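PDB 2P73: putative glycosyltransferase (Mannosyltransferase) involved in glycosylating the PBCV-1 major capsid protein from Paramecium bursaria Chlorella virus 1, which probably transfers sugar from a nucleotide donor to glycosylate the viral major capsid protein, and is represented here by its N-terminal manganese- and UDP-binding domain. Local coordinates for residues A[12-17]-A[79-84]; A[178-183]-A[193-198]; A[108-113]-A[122-127]. All coordinates share one frame; numbering follows the deposited sequence.

Contact 1: A[12-17]-A[79-84]; sequences SGHFPK and LDSDVY. With MN (manganese (II) ion), chain B; UDP (uridine-5'-diphosphate), chain C.
H14 and S81 meet side chain to side chain beside the uridine of UDP. With CG of the histidine anti to its own N (chi1 -174°), the ring is carried out toward S81. H14 CB packs on S81 CB at 3.7 Å, and CG passes close to the hydroxyl. Next along the ring, ND1 hydrogen-bonds S81 OG at 2.8 Å; either atom could be the donor, and the bond is bent (132°). Then comes CE1, 3.6 Å from UDP N3, which lies over one face of the imidazole. NE2 makes a weak hydrogen bond to T19 OG1, while P16 O lies in the ring plane at its edge.

Backbone atoms of both segments bind the nucleotide. F15 grips the uracil edge, its N donating to UDP O2 at 3.0 Å and its O accepting from UDP N3 at 2.6 Å. G13 O accepts from ribose O2' at 2.7 Å, and S81 N donates to O3' at 3.1 Å. S12 OG donates to L79 O at 2.9 Å, tying together the ends of two parallel strands. D80 and D82 form a DxD motif in a type I turn closed by V83 N to D80 O. D80 binds the manganese ion through OD2 and D82 through OD1, with D82 OD2 a longer second contact; both phosphates and H195 add further ligands. D80 OD1 is held by W78 NE1, and D82 OD2 is salt-bridged to R204.

This is the nucleotide site of a GT-A fold, at the C-terminal ends of strands 8-13 and 75-79. Helix 20-36 packs against it, with Y21 meeting the H14 ring edge-to-face, while Y42 of strand 39-43 touches S12 and H14.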
loop_
_atom_site.group_PDB
_atom_site.type_symbol
_atom_site.label_atom_id
_atom_site.label_comp_id
_atom_site.label_asym_id
_atom_site.label_seq_id
_atom_site.Cartn_x
_atom_site.Cartn_y
_atom_site.Cartn_z
ATOM N N SER A 12 6.451 -1.594 3.666
ATOM C CA SER A 12 5.394 -1.559 4.655
ATOM C C SER A 12 5.989 -1.061 5.970
ATOM O O SER A 12 7.150 -0.651 6.020
ATOM C CB SER A 12 4.769 -2.945 4.802
ATOM O OG SER A 12 3.593 -2.910 5.593
ATOM N N GLY A 13 5.195 -1.091 7.028
ATOM C CA GLY A 13 5.643 -0.624 8.322
ATOM C C GLY A 13 4.447 -0.448 9.225
ATOM O O GLY A 13 3.339 -0.184 8.752
ATOM N N HIS A 14 4.667 -0.600 10.524
ATOM C CA HIS A 14 3.587 -0.491 11.490
ATOM C C HIS A 14 4.105 -0.081 12.851
ATOM O O HIS A 14 5.045 -0.689 13.378
ATOM C CB HIS A 14 2.824 -1.815 11.604
ATOM C CG HIS A 14 1.603 -1.736 12.465
ATOM N ND1 HIS A 14 0.376 -1.328 11.984
ATOM C CD2 HIS A 14 1.419 -2.017 13.779
ATOM C CE1 HIS A 14 -0.513 -1.364 12.962
ATOM N NE2 HIS A 14 0.096 -1.778 14.061
ATOM N N PHE A 15 3.481 0.957 13.404
ATOM C CA PHE A 15 3.663 1.338 14.797
ATOM C C PHE A 15 2.376 1.043 15.557
ATOM O O PHE A 15 1.303 1.492 15.145
ATOM C CB PHE A 15 4.027 2.828 14.937
ATOM C CG PHE A 15 4.052 3.304 16.366
ATOM C CD1 PHE A 15 2.886 3.774 16.982
ATOM C CD2 PHE A 15 5.229 3.240 17.112
ATOM C CE1 PHE A 15 2.897 4.190 18.321
ATOM C CE2 PHE A 15 5.260 3.662 18.452
ATOM C CZ PHE A 15 4.086 4.139 19.057
ATOM N N PRO A 16 2.472 0.315 16.685
ATOM C CA PRO A 16 3.694 -0.236 17.276
ATOM C C PRO A 16 4.147 -1.552 16.634
ATOM O O PRO A 16 3.320 -2.338 16.150
ATOM C CB PRO A 16 3.294 -0.471 18.737
ATOM C CG PRO A 16 1.846 -0.777 18.676
ATOM C CD PRO A 16 1.282 0.014 17.507
ATOM N N LYS A 17 5.458 -1.781 16.646
ATOM C CA LYS A 17 6.060 -2.957 16.007
ATOM C C LYS A 17 5.469 -4.302 16.460
ATOM O O LYS A 17 5.103 -5.127 15.619
ATOM C CB LYS A 17 7.588 -2.955 16.211
ATOM N N LEU A 79 2.092 -1.537 0.745
ATOM C CA LEU A 79 1.041 -2.391 1.273
ATOM C C LEU A 79 0.858 -2.045 2.734
ATOM O O LEU A 79 1.823 -1.997 3.513
ATOM C CB LEU A 79 1.419 -3.865 1.170
ATOM C CG LEU A 79 1.766 -4.462 -0.183
ATOM C CD1 LEU A 79 2.176 -5.897 -0.009
ATOM C CD2 LEU A 79 0.609 -4.333 -1.156
ATOM N N ASP A 80 -0.383 -1.764 3.097
ATOM C CA ASP A 80 -0.728 -1.550 4.486
ATOM C C ASP A 80 -0.361 -2.788 5.296
ATOM O O ASP A 80 -0.390 -3.922 4.785
ATOM C CB ASP A 80 -2.214 -1.299 4.615
ATOM C CG ASP A 80 -2.589 0.186 4.538
ATOM O OD1 ASP A 80 -1.725 1.065 4.378
ATOM O OD2 ASP A 80 -3.784 0.491 4.648
ATOM N N SER A 81 -0.044 -2.555 6.566
ATOM C CA SER A 81 0.222 -3.592 7.546
ATOM C C SER A 81 -0.907 -4.599 7.774
ATOM O O SER A 81 -0.681 -5.658 8.383
ATOM C CB SER A 81 0.618 -2.946 8.885
ATOM O OG SER A 81 -0.412 -2.110 9.373
ATOM N N ASP A 82 -2.118 -4.291 7.311
ATOM C CA ASP A 82 -3.229 -5.258 7.398
ATOM C C ASP A 82 -3.568 -5.850 6.036
ATOM O O ASP A 82 -4.688 -6.325 5.802
ATOM C CB ASP A 82 -4.455 -4.606 8.029
ATOM C CG ASP A 82 -4.892 -3.361 7.295
ATOM O OD1 ASP A 82 -4.062 -2.779 6.569
ATOM O OD2 ASP A 82 -6.073 -2.972 7.413
ATOM N N VAL A 83 -2.605 -5.764 5.118
ATOM C CA VAL A 83 -2.689 -6.422 3.832
ATOM C C VAL A 83 -1.709 -7.600 3.850
ATOM O O VAL A 83 -0.516 -7.426 4.184
ATOM C CB VAL A 83 -2.295 -5.475 2.650
ATOM C CG1 VAL A 83 -2.265 -6.244 1.336
ATOM C CG2 VAL A 83 -3.265 -4.288 2.523
ATOM N N TYR A 84 -2.208 -8.776 3.475
ATOM C CA TYR A 84 -1.359 -9.950 3.283
ATOM C C TYR A 84 -1.500 -10.582 1.890
ATOM O O TYR A 84 -2.449 -10.320 1.150
ATOM C CB TYR A 84 -1.651 -11.001 4.345
ATOM C CG TYR A 84 -3.038 -11.571 4.262
ATOM C CD1 TYR A 84 -3.283 -12.779 3.620
ATOM C CD2 TYR A 84 -4.116 -10.890 4.810
ATOM C CE1 TYR A 84 -4.565 -13.294 3.547
ATOM C CE2 TYR A 84 -5.403 -11.404 4.738
ATOM C CZ TYR A 84 -5.618 -12.598 4.115
ATOM O OH TYR A 84 -6.908 -13.086 4.042
HETATM MN MN MN B . -5.289 -0.959 5.820
HETATM N N1 UDP C . -0.828 2.692 11.046
HETATM C C2 UDP C . 0.028 2.420 12.108
HETATM N N3 UDP C . -0.471 2.211 13.361
HETATM C C4 UDP C . -1.827 2.240 13.577
HETATM C C5 UDP C . -2.694 2.506 12.505
HETATM C C6 UDP C . -2.141 2.998 11.317
HETATM O O2 UDP C . 1.240 2.393 11.987
HETATM O O4 UDP C . -2.230 2.033 14.724
HETATM C "C1'" UDP C . -0.250 2.916 9.706
HETATM C "C2'" UDP C . 0.192 1.559 9.188
HETATM O "O2'" UDP C . 1.454 1.714 8.577
HETATM C "C3'" UDP C . -0.895 1.163 8.206
HETATM C "C4'" UDP C . -1.516 2.493 7.776
HETATM O "O4'" UDP C . -1.187 3.444 8.778
HETATM O "O3'" UDP C . -0.339 0.432 7.135
HETATM C "C5'" UDP C . -3.026 2.459 7.621
HETATM O "O5'" UDP C . -3.599 1.953 8.806
HETATM P PA UDP C . -4.885 1.009 8.728
HETATM O O1A UDP C . -4.635 -0.128 7.807
HETATM O O2A UDP C . -5.352 0.541 10.037
HETATM O O3A UDP C . -6.010 1.924 7.999
HETATM P PB UDP C . -7.350 1.337 7.327
HETATM O O1B UDP C . -7.103 0.518 6.107
HETATM O O2B UDP C . -8.038 0.438 8.285
HETATM O O3B UDP C . -8.223 2.480 6.916
#

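Contact 2: A[178-183]-A[193-198]; sequences NCIVKA and FVHMCG. With MN (manganese (II) ion), chain B; UDP (uridine-5'-diphosphate), chain C.
C179 and I180 pair in parallel with V194 and H195, a short ladder in which C179 N donates to F193 O (3.1 Å), H195 N to C179 O (2.9 Å) and V181 N to H195 O (3.0 Å). Beyond it, M196 centres an inverse gamma turn that swings C197 and G198 toward the diphosphate.

H195 carries the functional side of the contact. A chi1 of -166°, placing CG anti to the backbone N, extends the ring alongside N178, whose amide plane is only 22° from that of the imidazole. H195 ND1 donates to a lone pair of N178 OD1 in the carbonyl plane, at 3.1 Å (146°). With the metal bond at NE2, this hydrogen bond fixes the rotation of the ring; the manganese ion is 2.1 Å from H195 NE2. The N178 amide is in turn held through ND2 by N121 OD1, a further link behind the metal ligand. C197 CB sits over the centre of one face of the imidazole; C197 CB also packs on I180 CG2, at 4.0 Å. G198 N donates to UDP O2B at 3.1 Å, and a water joins K182 N to C197 O.

A histidine late in the domain that joins the DxD aspartates D80 and D82 on manganese is a feature of many GT-A glycosyltransferases.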
loop_
_atom_site.group_PDB
_atom_site.type_symbol
_atom_site.label_atom_id
_atom_site.label_comp_id
_atom_site.label_asym_id
_atom_site.label_seq_id
_atom_site.Cartn_x
_atom_site.Cartn_y
_atom_site.Cartn_z
ATOM N N ASN A 178 -6.266 -5.205 -4.353
ATOM C CA ASN A 178 -6.653 -4.517 -3.108
ATOM C C ASN A 178 -7.988 -5.079 -2.629
ATOM O O ASN A 178 -8.970 -4.353 -2.501
ATOM C CB ASN A 178 -6.713 -2.989 -3.274
ATOM C CG ASN A 178 -6.688 -2.241 -1.934
ATOM O OD1 ASN A 178 -6.922 -2.817 -0.852
ATOM N ND2 ASN A 178 -6.411 -0.939 -2.001
ATOM N N CYS A 179 -8.016 -6.384 -2.379
ATOM C CA CYS A 179 -9.283 -7.062 -2.117
ATOM C C CYS A 179 -9.694 -6.976 -0.648
ATOM O O CYS A 179 -9.251 -7.770 0.186
ATOM C CB CYS A 179 -9.248 -8.506 -2.605
ATOM S SG CYS A 179 -10.815 -9.337 -2.400
ATOM N N ILE A 180 -10.544 -5.993 -0.355
ATOM C CA ILE A 180 -11.081 -5.756 0.994
ATOM C C ILE A 180 -11.970 -6.927 1.384
ATOM O O ILE A 180 -12.910 -7.262 0.657
ATOM C CB ILE A 180 -11.854 -4.403 1.068
ATOM C CG1 ILE A 180 -10.942 -3.248 0.661
ATOM C CG2 ILE A 180 -12.395 -4.154 2.477
ATOM C CD1 ILE A 180 -11.697 -1.934 0.376
ATOM N N VAL A 181 -11.645 -7.567 2.513
ATOM C CA VAL A 181 -12.281 -8.823 2.917
ATOM C C VAL A 181 -13.786 -8.673 3.121
ATOM O O VAL A 181 -14.564 -9.486 2.624
ATOM C CB VAL A 181 -11.615 -9.521 4.177
ATOM C CG1 VAL A 181 -10.149 -9.835 3.940
ATOM C CG2 VAL A 181 -11.755 -8.702 5.433
ATOM N N LYS A 182 -14.199 -7.633 3.832
ATOM C CA LYS A 182 -15.620 -7.470 4.155
ATOM C C LYS A 182 -16.478 -7.031 2.967
ATOM O O LYS A 182 -17.676 -7.274 2.948
ATOM C CB LYS A 182 -15.815 -6.535 5.359
ATOM C CG LYS A 182 -15.942 -7.301 6.698
ATOM N N ALA A 183 -15.855 -6.407 1.977
ATOM C CA ALA A 183 -16.580 -5.824 0.849
ATOM C C ALA A 183 -16.645 -6.754 -0.366
ATOM O O ALA A 183 -17.623 -6.733 -1.117
ATOM C CB ALA A 183 -15.962 -4.487 0.470
ATOM N N PHE A 193 -3.455 -9.763 -3.164
ATOM C CA PHE A 193 -3.357 -8.967 -1.942
ATOM C C PHE A 193 -4.726 -8.795 -1.277
ATOM O O PHE A 193 -5.654 -8.255 -1.878
ATOM C CB PHE A 193 -2.717 -7.605 -2.235
ATOM C CG PHE A 193 -1.294 -7.691 -2.744
ATOM C CD1 PHE A 193 -0.369 -8.553 -2.147
ATOM C CD2 PHE A 193 -0.876 -6.899 -3.799
ATOM C CE1 PHE A 193 0.923 -8.642 -2.620
ATOM C CE2 PHE A 193 0.417 -6.982 -4.272
ATOM C CZ PHE A 193 1.320 -7.855 -3.678
ATOM N N VAL A 194 -4.851 -9.270 -0.046
ATOM C CA VAL A 194 -6.117 -9.213 0.680
ATOM C C VAL A 194 -6.013 -8.183 1.820
ATOM O O VAL A 194 -5.058 -8.240 2.590
ATOM C CB VAL A 194 -6.498 -10.607 1.214
ATOM C CG1 VAL A 194 -7.774 -10.546 2.070
ATOM C CG2 VAL A 194 -6.673 -11.607 0.032
ATOM N N HIS A 195 -6.968 -7.244 1.889
ATOM C CA HIS A 195 -6.909 -6.088 2.806
ATOM C C HIS A 195 -7.959 -6.244 3.898
ATOM O O HIS A 195 -9.157 -6.284 3.611
ATOM C CB HIS A 195 -7.201 -4.782 2.054
ATOM C CG HIS A 195 -6.852 -3.523 2.802
ATOM N ND1 HIS A 195 -6.858 -2.291 2.191
ATOM C CD2 HIS A 195 -6.449 -3.301 4.080
ATOM C CE1 HIS A 195 -6.493 -1.364 3.059
ATOM N NE2 HIS A 195 -6.233 -1.947 4.214
ATOM N N MET A 196 -7.507 -6.321 5.147
ATOM C CA MET A 196 -8.414 -6.401 6.289
ATOM C C MET A 196 -8.810 -5.012 6.740
ATOM O O MET A 196 -8.752 -4.696 7.918
ATOM C CB MET A 196 -7.762 -7.130 7.445
ATOM C CG MET A 196 -7.339 -8.553 7.155
ATOM S SD MET A 196 -6.500 -9.237 8.576
ATOM C CE MET A 196 -4.966 -8.312 8.608
ATOM N N CYS A 197 -9.211 -4.191 5.782
ATOM C CA CYS A 197 -9.487 -2.761 5.972
ATOM C C CYS A 197 -10.671 -2.450 6.910
ATOM O O CYS A 197 -11.741 -3.088 6.817
ATOM C CB CYS A 197 -9.744 -2.144 4.608
ATOM S SG CYS A 197 -10.275 -0.443 4.672
ATOM N N GLY A 198 -10.482 -1.458 7.786
ATOM C CA GLY A 198 -11.564 -0.951 8.645
ATOM C C GLY A 198 -12.073 -1.915 9.716
ATOM O O GLY A 198 -13.277 -1.946 10.014
HETATM MN MN MN B . -5.289 -0.959 5.820
HETATM N N1 UDP C . -0.828 2.692 11.046
HETATM C C2 UDP C . 0.028 2.420 12.108
HETATM N N3 UDP C . -0.471 2.211 13.361
HETATM C C4 UDP C . -1.827 2.240 13.577
HETATM C C5 UDP C . -2.694 2.506 12.505
HETATM C C6 UDP C . -2.141 2.998 11.317
HETATM O O2 UDP C . 1.240 2.393 11.987
HETATM O O4 UDP C . -2.230 2.033 14.724
HETATM C "C1'" UDP C . -0.250 2.916 9.706
HETATM C "C2'" UDP C . 0.192 1.559 9.188
HETATM O "O2'" UDP C . 1.454 1.714 8.577
HETATM C "C3'" UDP C . -0.895 1.163 8.206
HETATM C "C4'" UDP C . -1.516 2.493 7.776
HETATM O "O4'" UDP C . -1.187 3.444 8.778
HETATM O "O3'" UDP C . -0.339 0.432 7.135
HETATM C "C5'" UDP C . -3.026 2.459 7.621
HETATM O "O5'" UDP C . -3.599 1.953 8.806
HETATM P PA UDP C . -4.885 1.009 8.728
HETATM O O1A UDP C . -4.635 -0.128 7.807
HETATM O O2A UDP C . -5.352 0.541 10.037
HETATM O O3A UDP C . -6.010 1.924 7.999
HETATM P PB UDP C . -7.350 1.337 7.327
HETATM O O1B UDP C . -7.103 0.518 6.107
HETATM O O2B UDP C . -8.038 0.438 8.285
HETATM O O3B UDP C . -8.223 2.480 6.916
HETATM O O HOH W 1 -12.523 -5.566 5.555
#

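Contact 3: A[108-113]-A[122-127]; sequences HTFHEA and TGVKFV
The rings of F110 and F126 meet through their rims, F110 CZ lying 4.0 Å from F126 CE2. The F110 edge also receives V124 O in its plane, 3.4 Å from F110 CD2, while the F126 edge has H108 O in its plane. The H108 ring has F126 CB at its edge, near its plane, and meets the rings of W75 and H172 at inclined angles.

In F110 the ring carbon CG is anti to the carbonyl carbon (chi1 -56°), which reaches the ring across to V124 and F126; F110 CE2 there touches V124 CG1 at 3.8 Å. H108 CB and F126 CB abut at 3.8 Å across an antiparallel hydrogen-bonded pair. H108 N donates to F126 O at 3.1 Å. In return, F126 N donates to H108 O at 3.0 Å.

The two strands are inner members of the main mixed sheet, running antiparallel to each other. Strand 75-79 flanks 124-128, with L77 touching both V124 and F126, and strand 169-172 flanks 107-110. Helix 153-164 lies against T109 and K125; E153, at its start, forms a salt bridge with K125 NZ, as does E135 of helix 132-140.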
loop_
_atom_site.group_PDB
_atom_site.type_symbol
_atom_site.label_atom_id
_atom_site.label_comp_id
_atom_site.label_asym_id
_atom_site.label_seq_id
_atom_site.Cartn_x
_atom_site.Cartn_y
_atom_site.Cartn_z
ATOM N N HIS A 108 -0.387 3.728 -9.843
ATOM C CA HIS A 108 -1.492 2.803 -10.057
ATOM C C HIS A 108 -2.210 2.653 -8.738
ATOM O O HIS A 108 -1.600 2.320 -7.714
ATOM C CB HIS A 108 -1.048 1.444 -10.578
ATOM C CG HIS A 108 -0.526 1.477 -11.974
ATOM N ND1 HIS A 108 0.813 1.648 -12.261
ATOM C CD2 HIS A 108 -1.158 1.373 -13.165
ATOM C CE1 HIS A 108 0.983 1.632 -13.570
ATOM N NE2 HIS A 108 -0.195 1.469 -14.144
ATOM N N THR A 109 -3.510 2.920 -8.779
ATOM C CA THR A 109 -4.325 2.947 -7.574
ATOM C C THR A 109 -5.584 2.110 -7.771
ATOM O O THR A 109 -5.773 1.557 -8.856
ATOM C CB THR A 109 -4.644 4.405 -7.141
ATOM O OG1 THR A 109 -5.308 4.381 -5.881
ATOM C CG2 THR A 109 -5.537 5.111 -8.128
ATOM N N PHE A 110 -6.422 2.022 -6.744
ATOM C CA PHE A 110 -7.567 1.119 -6.765
ATOM C C PHE A 110 -8.780 1.752 -6.090
ATOM O O PHE A 110 -8.653 2.425 -5.068
ATOM C CB PHE A 110 -7.218 -0.205 -6.085
ATOM C CG PHE A 110 -6.015 -0.889 -6.671
ATOM C CD1 PHE A 110 -6.143 -1.730 -7.764
ATOM C CD2 PHE A 110 -4.757 -0.691 -6.129
ATOM C CE1 PHE A 110 -5.040 -2.360 -8.305
ATOM C CE2 PHE A 110 -3.648 -1.319 -6.665
ATOM C CZ PHE A 110 -3.791 -2.154 -7.754
ATOM N N HIS A 111 -9.955 1.530 -6.669
ATOM C CA HIS A 111 -11.201 2.009 -6.084
ATOM C C HIS A 111 -11.813 0.964 -5.156
ATOM O O HIS A 111 -11.334 -0.167 -5.079
ATOM C CB HIS A 111 -12.199 2.388 -7.179
ATOM C CG HIS A 111 -12.820 1.210 -7.863
ATOM N ND1 HIS A 111 -13.670 0.338 -7.218
ATOM C CD2 HIS A 111 -12.715 0.761 -9.136
ATOM C CE1 HIS A 111 -14.062 -0.599 -8.064
ATOM N NE2 HIS A 111 -13.497 -0.365 -9.234
ATOM N N GLU A 112 -12.873 1.350 -4.454
ATOM C CA GLU A 112 -13.504 0.475 -3.474
ATOM C C GLU A 112 -15.022 0.610 -3.510
ATOM O O GLU A 112 -15.699 0.380 -2.508
ATOM C CB GLU A 112 -12.982 0.780 -2.068
ATOM C CG GLU A 112 -12.959 2.260 -1.723
ATOM C CD GLU A 112 -12.758 2.510 -0.241
ATOM O OE1 GLU A 112 -12.030 1.726 0.402
ATOM O OE2 GLU A 112 -13.330 3.491 0.280
ATOM N N ALA A 113 -15.550 0.982 -4.671
ATOM C CA ALA A 113 -16.991 0.965 -4.899
ATOM C C ALA A 113 -17.501 -0.459 -5.092
ATOM O O ALA A 113 -16.728 -1.372 -5.377
ATOM C CB ALA A 113 -17.348 1.827 -6.100
ATOM N N THR A 122 -5.833 3.624 -0.709
ATOM C CA THR A 122 -4.391 3.649 -0.898
ATOM C C THR A 122 -3.642 2.662 -0.002
ATOM O O THR A 122 -2.456 2.826 0.210
ATOM C CB THR A 122 -3.798 5.071 -0.769
ATOM O OG1 THR A 122 -4.259 5.663 0.450
ATOM C CG2 THR A 122 -4.193 5.964 -1.965
ATOM N N GLY A 123 -4.340 1.627 0.478
ATOM C CA GLY A 123 -3.731 0.525 1.232
ATOM C C GLY A 123 -2.837 -0.375 0.385
ATOM O O GLY A 123 -1.991 -1.078 0.908
ATOM N N VAL A 124 -3.068 -0.369 -0.926
ATOM C CA VAL A 124 -2.147 -0.940 -1.906
ATOM C C VAL A 124 -1.933 0.154 -2.954
ATOM O O VAL A 124 -2.896 0.591 -3.613
ATOM C CB VAL A 124 -2.726 -2.215 -2.558
ATOM C CG1 VAL A 124 -1.827 -2.719 -3.681
ATOM C CG2 VAL A 124 -2.957 -3.292 -1.516
ATOM N N LYS A 125 -0.693 0.605 -3.105
ATOM C CA LYS A 125 -0.402 1.730 -3.985
ATOM C C LYS A 125 0.894 1.495 -4.749
ATOM O O LYS A 125 1.933 1.219 -4.150
ATOM C CB LYS A 125 -0.311 3.029 -3.182
ATOM C CG LYS A 125 -0.047 4.264 -4.028
ATOM C CD LYS A 125 -0.197 5.536 -3.210
ATOM C CE LYS A 125 0.896 5.650 -2.160
ATOM N NZ LYS A 125 0.967 7.018 -1.577
ATOM N N PHE A 126 0.831 1.605 -6.072
ATOM C CA PHE A 126 2.054 1.549 -6.888
ATOM C C PHE A 126 2.568 2.939 -7.183
ATOM O O PHE A 126 1.829 3.764 -7.737
ATOM C CB PHE A 126 1.823 0.849 -8.220
ATOM C CG PHE A 126 1.620 -0.618 -8.101
ATOM C CD1 PHE A 126 2.684 -1.488 -8.260
ATOM C CD2 PHE A 126 0.355 -1.137 -7.837
ATOM C CE1 PHE A 126 2.491 -2.858 -8.163
ATOM C CE2 PHE A 126 0.159 -2.511 -7.734
ATOM C CZ PHE A 126 1.230 -3.370 -7.901
ATOM N N VAL A 127 3.831 3.192 -6.837
ATOM C CA VAL A 127 4.448 4.494 -7.058
ATOM C C VAL A 127 5.723 4.329 -7.907
ATOM O O VAL A 127 6.688 3.662 -7.500
ATOM C CB VAL A 127 4.801 5.202 -5.714
ATOM C CG1 VAL A 127 5.195 6.647 -5.953
ATOM C CG2 VAL A 127 3.655 5.138 -4.725
#

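In the fold
The manganese ion joins contacts 1 and 2, whose centres are about 14 Å apart: D80 and D82 come from one, H195 from the other. The D80-D82 turn and the strand 83-85 it leads into are joined to 193-196 by probable backbone hydrogen bonds, Y84 O to V194 N and D82 O to M196 N, both 2.9 Å. Contact 3 is centred about 12 Å from contact 2 and 16 Å from contact 1. It takes no direct part in binding UDP, the T122 side chain being about 8 Å away, but backs the site: G123 O is 2.8 Å from D80 N, a probable hydrogen bond, and G123 CA packs on H195 CE1 at 3.8 Å.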